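Local atomic coordinates of putative tetR family transcription regulator (Shewanella loihica, PDB entry 3PPB), a protein that probably binds DNA through an N-terminal helix-turn-helix domain and regulates transcription, as in other regulators of the TetR family. Residues L94-A97 against M98-L102; A105-Q108 against L109-S113; A164-Y167 against F168-P172; A183-A186 against L187-A191. All coordinates share one frame; numbering follows the deposited sequence.

Contact 1 (L94-A97 against M98-L102); sequences LTWA and MANPL. With EDO (1,2-ethanediol), chain G.
The last turn of helix 82-99 carries Trp96 against Asn100 through regular i to i+4 backbone bonds, Met98 N to Leu94 O, Ala99 N to Thr95 O and Asn100 N to Trp96 O, before Asn100 leaves helical geometry and Pro101 starts helix 101-110. At this kink the asparagine side chain turns back over the helix that has just ended. Its ND2 donates to Trp96 O at 2.8 Å with an N-H...O angle of 160°, and the carbonyl oxygen lies close to the amide plane. Trp96 O is therefore gripped twice, by the backbone and the side chain of one residue. CG of Asn100 stands beside its own backbone N (chi1 -54°), which swings the amide over the indole. Asn100 ND2 sits 3.4 Å from Trp96 CD1, above one face of the ring and toward its rim, while Asn100 CB lies over the six-membered ring in a CH-pi contact, 4.3 Å from the centroid of that Trp96 ring. Amide and indole planes differ by 29°, nearer to parallel than to upright. At the ring edge, NE1 of Trp96 makes a weak hydrogen bond to O1 of an ethanediol, 3.2 Å away, which Glu67 also holds. Phe68 meets the indole edge-to-face, and Tyr161 of helix 150-170 touches both Trp96 and Ala97. Near the helix C-terminus one carbonyl thus keeps its regular donor and gains a second, and the amide that supplies it also covers part of an indole face, which is consistent with the two contacts steadying each other.

Contact 2 (A105-Q108 against L109-S113); sequences AFFQ and LYSMS. With EDO (1,2-ethanediol), chain D; EDO (1,2-ethanediol), chain F.
Helix 101-110 of this TetR-like regulator ends in a turn at the subunit interface, and within its last turns Phe106 packs on Tyr110 and Phe107 on Ser111. Backbone bonds from Leu109 N to Ala105 O, Tyr110 N to Phe106 O and Ser111 N to Phe107 O keep these pairs one turn apart. Phe106, with CG anti to its backbone N (chi1 174°), brings CD1 to 3.6 Å from Tyr110 CD2. The two rings are inclined at 33° with centroids 5.0 Å apart, an oblique pairing, and the edge of the tyrosine ring also rests beside the preceding turn, with Tyr110 CD2 3.2 Å from Phe106 O. Leu57, Leu60 and Phe61 of helix 53-74 pack on Phe106, whereas the hydroxyl of Tyr110 bonds to Phe22 O, so the pair joins the helix to the N-terminal part of the chain. Phe107 points to another side, where Ser111 OG lies 3.3 Å from Phe107 CD1 and Lys65 makes a cation-pi contact with the ring. Near the end of the helix a water bridges Gln108 O and Met112 N, accepting from the latter at 2.6 Å, and Met112 O bonds to Arg166 of the second subunit. An ethanediol lies over one face of the Phe107 ring: its O2 is 3.3 Å from CG of Phe107 and accepts a hydrogen bond from Ser111 OG at 2.6 Å.

Contact 3 (A164-Y167 against F168-P172); sequences ATRY and FVDHP
Tyr167 and Phe168 form the dense part of this contact near the end of helix 150-170; its solvent side is Val169, beside a polar flank in which Arg166 is buried against the second subunit and Asp170 is partly exposed. On the packed side the edge of Tyr167 addresses the face of Phe168: CD2 of the tyrosine stands over the centre of the phenyl ring, 3.9 Å from Phe168 CE1, and the planes meet at 76° in a T-shaped pair. His171 completes an aromatic cluster by placing CD2 over a face of the tyrosine ring, 3.8 Å from Tyr167 CD1, with the two rings oblique to each other. The phenyl ring continues into the core, where Trp175 meets it edge-to-face and Met98 of helix 82-99 touches it. On the polar flank Arg166 reaches to Asp170 one turn on. Bends at chi2 and chi3 fold the arginine chain so that NE and NH2 approach side-on. Both donate to the same oxygen, Asp170 OD1, Arg166 NE at 3.1 Å and Arg166 NH2 at 3.2 Å. The oxygen lies near the guanidinium plane, but the nitrogens meet it from one face of the carboxylate, whose plane is turned 30° from theirs. The remaining NH1 of Arg166 donates to Met112 O of the second subunit, and His171 NE2 bonds to Glu151 of that same subunit. The intrahelical salt bridge is consistent with holding the guanidinium so that NH1 reaches the second subunit, and the positive guanidinium beside Asp170 would be expected to favour the ionised carboxylate.

Contact 4 (A183-A186 against L187-A191); sequences ASFA and LFWNA
Phe185 leaves helix 178-192 with CG opposite the backbone N across the CA-CB bond (chi1 -179°), a torsion that leans the ring outward and toward the next turn, between Phe188 and Trp189. From CB and CG the ring divides into two flanks. On one, CD1 and CE1 approach Phe188, with Phe185 CE1 3.9 Å from Phe188 CD2; the carbon arrives at the edge of the second phenyl ring, close to its plane, and the two side chains are inclined to each other. On the other, CE2 of Phe185 lies 3.9 Å from Trp189 CB. The tip atom CZ of Phe185 meets that same CB and, at 4.0 Å, Trp189 CE3. Trp189 CB thus sits over a face of the phenyl ring in a CH-pi contact, 4.2 Å from the Phe185 ring centroid and displaced toward the rim. Phe185 and Trp189 run side by side in the same direction, yet their rings have slid so far apart that they barely overlap, although the planes, 27° apart, are near parallel. The turn beneath them belongs to the last helix of the all-helical TetR-like C-terminal region, which packs on helix 82-99: Trp90 stacks on Phe188 and meets Phe185, while Phe91 also touches Phe185. Backbone bonds set the spacing, among them Trp189 N to Phe185 O at 2.8 Å, with an almost straight N-H...O angle of 178°. Another side of the helix carries Ala183, Ala186, Leu187 and Asn190 against Tyr148 of the second subunit. There Asn190 N donates to Ala186 O at 2.9 Å, and Asn190 CB rests 3.1 Å from that oxygen.

In the fold
From the N terminus the four contacts follow in series, each local to a helix or its end, so none encloses a loop and none nests in or crosses another. Contact 1 spans the kink from helix 82-99 into helix 101-110, and contact 2 lies at the far end of the latter; they meet where Trp96 packs on Phe107. Contact 3, near the end of helix 150-170, packs Thr165 on Ala97 of contact 1 and touches Gln108 of contact 2. Contact 4 follows on helix 178-192, joined to contact 3 by Phe168 against Ser184, but about 12 Å from contact 2 at the nearest atoms. Contacts 2, 3 and 4 all reach the second subunit.

Contact 1 (L94-A97 against M98-L102)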
# COMPACT_ATOMS: atom_id res chain seq x y z
N LEU A 94 -3.99 -11.92 -8.74
CA LEU A 94 -3.37 -12.58 -7.58
C LEU A 94 -2.44 -13.69 -8.05
O LEU A 94 -1.36 -13.81 -7.49
CB LEU A 94 -4.45 -13.09 -6.60
CG LEU A 94 -4.80 -12.16 -5.40
CD1 LEU A 94 -5.12 -10.74 -5.84
CD2 LEU A 94 -6.02 -12.67 -4.64
N THR A 95 -2.81 -14.45 -9.13
CA THR A 95 -1.96 -15.50 -9.68
C THR A 95 -0.68 -14.88 -10.22
O THR A 95 0.42 -15.40 -9.97
CB THR A 95 -2.69 -16.30 -10.76
OG1 THR A 95 -3.85 -16.89 -10.17
CG2 THR A 95 -1.83 -17.39 -11.41
N TRP A 96 -0.81 -13.73 -10.92
CA TRP A 96 0.34 -13.01 -11.48
C TRP A 96 1.28 -12.60 -10.35
O TRP A 96 2.49 -12.79 -10.49
CB TRP A 96 -0.12 -11.80 -12.30
CG TRP A 96 1.02 -11.02 -12.90
CD1 TRP A 96 1.53 -11.15 -14.16
CD2 TRP A 96 1.78 -9.99 -12.26
NE1 TRP A 96 2.56 -10.26 -14.35
CE2 TRP A 96 2.76 -9.55 -13.19
CE3 TRP A 96 1.75 -9.40 -10.98
CZ2 TRP A 96 3.66 -8.52 -12.89
CZ3 TRP A 96 2.67 -8.41 -10.68
CH2 TRP A 96 3.62 -7.99 -11.62
N ALA A 97 0.73 -12.06 -9.24
CA ALA A 97 1.49 -11.63 -8.06
C ALA A 97 2.32 -12.79 -7.45
O ALA A 97 3.46 -12.57 -7.06
CB ALA A 97 0.54 -11.07 -7.01
N MSE A 98 1.74 -14.00 -7.37
CA MSE A 98 2.41 -15.18 -6.82
C MSE A 98 3.43 -15.73 -7.82
O MSE A 98 4.46 -16.24 -7.40
CB MSE A 98 1.41 -16.29 -6.45
CG MSE A 98 0.35 -15.85 -5.40
SE MSE A 98 1.10 -15.10 -3.73
CE MSE A 98 1.79 -16.80 -2.90
N ALA A 99 3.16 -15.60 -9.13
CA ALA A 99 4.06 -16.09 -10.18
C ALA A 99 5.28 -15.16 -10.42
O ALA A 99 6.27 -15.64 -10.95
CB ALA A 99 3.29 -16.27 -11.48
N ASN A 100 5.18 -13.85 -10.09
CA ASN A 100 6.27 -12.87 -10.33
C ASN A 100 6.64 -12.17 -9.02
O ASN A 100 6.27 -11.01 -8.83
CB ASN A 100 5.82 -11.85 -11.40
CG ASN A 100 5.34 -12.51 -12.68
OD1 ASN A 100 6.13 -12.78 -13.58
ND2 ASN A 100 4.06 -12.85 -12.76
N PRO A 101 7.33 -12.87 -8.08
CA PRO A 101 7.57 -12.27 -6.75
C PRO A 101 8.40 -10.98 -6.77
O PRO A 101 8.12 -10.09 -5.96
CB PRO A 101 8.27 -13.39 -5.96
CG PRO A 101 8.75 -14.36 -6.99
CD PRO A 101 7.79 -14.27 -8.12
N LEU A 102 9.37 -10.85 -7.69
CA LEU A 102 10.17 -9.63 -7.76
C LEU A 102 9.34 -8.41 -8.24
O LEU A 102 9.34 -7.36 -7.57
CB LEU A 102 11.40 -9.85 -8.66
CG LEU A 102 12.42 -8.73 -8.74
CD1 LEU A 102 12.99 -8.39 -7.36
CD2 LEU A 102 13.55 -9.12 -9.65
C1 EDO G . 4.72 -11.36 -16.86
O1 EDO G . 5.13 -10.09 -16.32
C2 EDO G . 3.42 -11.16 -17.65
O2 EDO G . 2.93 -12.44 -18.09

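Contact 2 (A105-Q108 against L109-S113)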
# COMPACT_ATOMS: atom_id res chain seq x y z
N ALA A 105 6.84 -7.47 -5.54
CA ALA A 105 7.49 -6.72 -4.46
C ALA A 105 7.71 -5.25 -4.89
O ALA A 105 7.53 -4.34 -4.09
CB ALA A 105 8.82 -7.37 -4.09
N PHE A 106 8.04 -5.02 -6.19
CA PHE A 106 8.21 -3.71 -6.83
C PHE A 106 6.89 -2.94 -6.76
O PHE A 106 6.92 -1.75 -6.44
CB PHE A 106 8.68 -3.88 -8.30
CG PHE A 106 8.75 -2.59 -9.09
CD1 PHE A 106 9.87 -1.78 -9.02
CD2 PHE A 106 7.68 -2.18 -9.88
CE1 PHE A 106 9.93 -0.57 -9.73
CE2 PHE A 106 7.73 -0.98 -10.59
CZ PHE A 106 8.87 -0.19 -10.52
N PHE A 107 5.73 -3.60 -7.00
CA PHE A 107 4.42 -2.92 -6.88
C PHE A 107 4.15 -2.55 -5.42
O PHE A 107 3.76 -1.43 -5.12
CB PHE A 107 3.26 -3.80 -7.40
CG PHE A 107 3.06 -3.90 -8.89
CD1 PHE A 107 3.58 -2.93 -9.75
CD2 PHE A 107 2.30 -4.92 -9.43
CE1 PHE A 107 3.36 -3.01 -11.13
CE2 PHE A 107 2.04 -4.98 -10.80
CZ PHE A 107 2.59 -4.03 -11.64
N GLN A 108 4.40 -3.48 -4.52
CA GLN A 108 4.18 -3.26 -3.10
C GLN A 108 5.01 -2.03 -2.65
O GLN A 108 4.51 -1.16 -1.95
CB GLN A 108 4.54 -4.55 -2.34
CG GLN A 108 3.75 -4.82 -1.08
CD GLN A 108 2.25 -4.88 -1.22
OE1 GLN A 108 1.57 -3.89 -1.01
NE2 GLN A 108 1.67 -6.06 -1.46
N LEU A 109 6.22 -1.90 -3.15
CA LEU A 109 7.04 -0.76 -2.76
C LEU A 109 6.71 0.55 -3.48
O LEU A 109 6.86 1.60 -2.86
CB LEU A 109 8.52 -1.08 -3.02
CG LEU A 109 9.17 -2.13 -2.13
CD1 LEU A 109 10.40 -2.71 -2.80
CD2 LEU A 109 9.53 -1.54 -0.77
N TYR A 110 6.33 0.52 -4.77
CA TYR A 110 6.22 1.76 -5.55
C TYR A 110 4.84 2.18 -6.09
O TYR A 110 4.66 3.37 -6.36
CB TYR A 110 7.20 1.69 -6.74
CG TYR A 110 8.65 1.58 -6.32
CD1 TYR A 110 9.40 2.72 -6.06
CD2 TYR A 110 9.28 0.35 -6.21
CE1 TYR A 110 10.73 2.63 -5.65
CE2 TYR A 110 10.61 0.25 -5.80
CZ TYR A 110 11.32 1.39 -5.51
OH TYR A 110 12.63 1.30 -5.11
N SER A 111 3.90 1.23 -6.28
CA SER A 111 2.56 1.44 -6.87
C SER A 111 1.70 2.55 -6.25
O SER A 111 0.92 3.19 -6.97
CB SER A 111 1.74 0.16 -6.78
OG SER A 111 2.05 -0.65 -7.89
N MSE A 112 1.77 2.72 -4.93
CA MSE A 112 0.93 3.70 -4.25
C MSE A 112 1.74 4.60 -3.33
O MSE A 112 1.17 5.30 -2.48
CB MSE A 112 -0.13 2.94 -3.44
CG MSE A 112 -1.50 3.50 -3.65
SE MSE A 112 -2.83 2.39 -2.88
CE MSE A 112 -2.15 2.27 -1.14
N SER A 113 3.05 4.62 -3.57
CA SER A 113 3.99 5.36 -2.77
C SER A 113 4.21 6.78 -3.30
O SER A 113 4.10 7.00 -4.52
CB SER A 113 5.32 4.61 -2.70
OG SER A 113 6.13 4.85 -3.84
C1 EDO D . -2.06 -2.76 -9.47
O1 EDO D . -1.82 -1.96 -10.63
C2 EDO D . -0.72 -3.29 -8.98
O2 EDO D . 0.18 -2.21 -8.76
C1 EDO F . 2.41 -0.05 0.40
O1 EDO F . 2.39 -1.40 -0.09
C2 EDO F . 1.24 0.71 -0.21
O2 EDO F . 1.45 2.12 -0.07
O HOH W 1 2.79 1.12 -3.17

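Contact 3 (A164-Y167 against F168-P172)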
# COMPACT_ATOMS: atom_id res chain seq x y z
N ALA A 164 -4.37 -7.98 -0.33
CA ALA A 164 -4.54 -9.42 -0.54
C ALA A 164 -3.22 -10.07 -0.96
O ALA A 164 -2.92 -11.17 -0.50
CB ALA A 164 -5.64 -9.71 -1.57
N THR A 165 -2.41 -9.37 -1.77
CA THR A 165 -1.13 -9.92 -2.22
C THR A 165 -0.08 -9.84 -1.10
O THR A 165 0.77 -10.72 -1.05
CB THR A 165 -0.67 -9.29 -3.51
OG1 THR A 165 -0.54 -7.87 -3.36
CG2 THR A 165 -1.60 -9.63 -4.67
N ARG A 166 -0.17 -8.85 -0.19
CA ARG A 166 0.67 -8.78 1.01
C ARG A 166 0.37 -10.01 1.86
O ARG A 166 1.28 -10.73 2.25
CB ARG A 166 0.35 -7.48 1.81
CG ARG A 166 0.91 -7.40 3.26
CD ARG A 166 2.38 -6.99 3.29
NE ARG A 166 3.25 -8.10 2.90
CZ ARG A 166 4.13 -8.07 1.91
NH1 ARG A 166 4.31 -6.96 1.20
NH2 ARG A 166 4.84 -9.15 1.62
N TYR A 167 -0.93 -10.27 2.09
CA TYR A 167 -1.44 -11.40 2.87
C TYR A 167 -0.96 -12.74 2.30
O TYR A 167 -0.46 -13.58 3.05
CB TYR A 167 -2.99 -11.35 2.88
CG TYR A 167 -3.66 -12.43 3.70
CD1 TYR A 167 -3.69 -12.36 5.10
CD2 TYR A 167 -4.24 -13.54 3.09
CE1 TYR A 167 -4.29 -13.36 5.86
CE2 TYR A 167 -4.84 -14.54 3.84
CZ TYR A 167 -4.90 -14.43 5.22
OH TYR A 167 -5.53 -15.39 5.98
N PHE A 168 -1.13 -12.96 0.98
CA PHE A 168 -0.77 -14.24 0.40
C PHE A 168 0.73 -14.42 0.26
O PHE A 168 1.17 -15.56 0.31
CB PHE A 168 -1.49 -14.48 -0.92
CG PHE A 168 -2.99 -14.74 -0.73
CD1 PHE A 168 -3.42 -15.84 0.01
CD2 PHE A 168 -3.94 -13.92 -1.32
CE1 PHE A 168 -4.79 -16.09 0.19
CE2 PHE A 168 -5.32 -14.16 -1.12
CZ PHE A 168 -5.73 -15.25 -0.38
N VAL A 169 1.52 -13.34 0.17
CA VAL A 169 2.98 -13.46 0.12
C VAL A 169 3.46 -13.79 1.55
O VAL A 169 4.38 -14.60 1.71
CB VAL A 169 3.66 -12.22 -0.49
CG1 VAL A 169 5.18 -12.22 -0.24
CG2 VAL A 169 3.34 -12.11 -1.99
N ASP A 170 2.82 -13.19 2.58
CA ASP A 170 3.17 -13.45 3.99
C ASP A 170 2.75 -14.85 4.42
O ASP A 170 3.39 -15.43 5.30
CB ASP A 170 2.47 -12.43 4.93
CG ASP A 170 2.97 -11.00 4.90
OD1 ASP A 170 4.01 -10.74 4.24
OD2 ASP A 170 2.31 -10.13 5.53
N HIS A 171 1.64 -15.36 3.87
CA HIS A 171 1.09 -16.68 4.21
C HIS A 171 0.89 -17.47 2.91
O HIS A 171 -0.25 -17.65 2.47
CB HIS A 171 -0.25 -16.51 4.97
CG HIS A 171 -0.18 -15.53 6.10
ND1 HIS A 171 0.45 -15.85 7.29
CD2 HIS A 171 -0.61 -14.25 6.16
CE1 HIS A 171 0.38 -14.76 8.04
NE2 HIS A 171 -0.28 -13.78 7.41
N PRO A 172 1.99 -17.93 2.26
CA PRO A 172 1.85 -18.60 0.95
C PRO A 172 1.03 -19.88 0.98
O PRO A 172 0.39 -20.20 -0.02
CB PRO A 172 3.30 -18.86 0.51
CG PRO A 172 4.11 -18.76 1.75
CD PRO A 172 3.42 -17.80 2.65

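Contact 4 (A183-A186 against L187-A191)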
# COMPACT_ATOMS: atom_id res chain seq x y z
N ALA A 183 -12.61 -15.78 0.17
CA ALA A 183 -12.79 -14.67 1.12
C ALA A 183 -12.17 -13.40 0.56
O ALA A 183 -12.78 -12.34 0.66
CB ALA A 183 -12.19 -15.02 2.47
N SER A 184 -11.00 -13.51 -0.11
CA SER A 184 -10.32 -12.34 -0.69
C SER A 184 -11.17 -11.72 -1.79
O SER A 184 -11.28 -10.50 -1.80
CB SER A 184 -8.91 -12.68 -1.20
OG SER A 184 -8.92 -13.34 -2.45
N PHE A 185 -11.77 -12.52 -2.68
CA PHE A 185 -12.67 -11.94 -3.70
C PHE A 185 -13.94 -11.30 -3.06
O PHE A 185 -14.41 -10.25 -3.52
CB PHE A 185 -13.12 -12.98 -4.76
CG PHE A 185 -14.03 -12.36 -5.82
CD1 PHE A 185 -13.54 -11.39 -6.70
CD2 PHE A 185 -15.37 -12.72 -5.92
CE1 PHE A 185 -14.39 -10.78 -7.64
CE2 PHE A 185 -16.21 -12.12 -6.87
CZ PHE A 185 -15.71 -11.17 -7.74
N ALA A 186 -14.49 -11.95 -2.01
CA ALA A 186 -15.68 -11.44 -1.31
C ALA A 186 -15.42 -10.04 -0.76
O ALA A 186 -16.25 -9.15 -0.97
CB ALA A 186 -16.09 -12.40 -0.21
N LEU A 187 -14.24 -9.81 -0.13
CA LEU A 187 -13.88 -8.48 0.41
C LEU A 187 -13.79 -7.49 -0.73
O LEU A 187 -14.28 -6.39 -0.60
CB LEU A 187 -12.56 -8.52 1.20
CG LEU A 187 -12.63 -9.18 2.60
CD1 LEU A 187 -11.30 -9.75 2.98
CD2 LEU A 187 -13.15 -8.22 3.69
N PHE A 188 -13.20 -7.90 -1.87
CA PHE A 188 -13.04 -7.05 -3.05
C PHE A 188 -14.41 -6.65 -3.67
O PHE A 188 -14.67 -5.46 -3.85
CB PHE A 188 -12.16 -7.77 -4.08
CG PHE A 188 -12.01 -7.05 -5.40
CD1 PHE A 188 -11.21 -5.91 -5.50
CD2 PHE A 188 -12.63 -7.53 -6.55
CE1 PHE A 188 -11.05 -5.27 -6.74
CE2 PHE A 188 -12.49 -6.87 -7.77
CZ PHE A 188 -11.70 -5.74 -7.86
N TRP A 189 -15.25 -7.65 -4.01
CA TRP A 189 -16.54 -7.44 -4.63
C TRP A 189 -17.50 -6.67 -3.71
O TRP A 189 -18.13 -5.71 -4.16
CB TRP A 189 -17.19 -8.79 -5.04
CG TRP A 189 -18.48 -8.59 -5.79
CD1 TRP A 189 -19.74 -8.77 -5.31
CD2 TRP A 189 -18.62 -8.12 -7.15
NE1 TRP A 189 -20.67 -8.46 -6.29
CE2 TRP A 189 -20.01 -8.05 -7.42
CE3 TRP A 189 -17.71 -7.76 -8.17
CZ2 TRP A 189 -20.51 -7.64 -8.68
CZ3 TRP A 189 -18.21 -7.37 -9.41
CH2 TRP A 189 -19.59 -7.32 -9.66
N ASN A 190 -17.62 -7.09 -2.43
CA ASN A 190 -18.57 -6.49 -1.48
C ASN A 190 -18.26 -5.04 -1.16
O ASN A 190 -19.18 -4.30 -0.80
CB ASN A 190 -18.70 -7.33 -0.22
CG ASN A 190 -19.42 -8.62 -0.50
OD1 ASN A 190 -20.03 -8.80 -1.56
ND2 ASN A 190 -19.34 -9.56 0.41
N ALA A 191 -17.00 -4.61 -1.31
CA ALA A 191 -16.69 -3.18 -1.10
C ALA A 191 -17.44 -2.34 -2.12
O ALA A 191 -17.96 -1.29 -1.77
CB ALA A 191 -15.18 -2.92 -1.24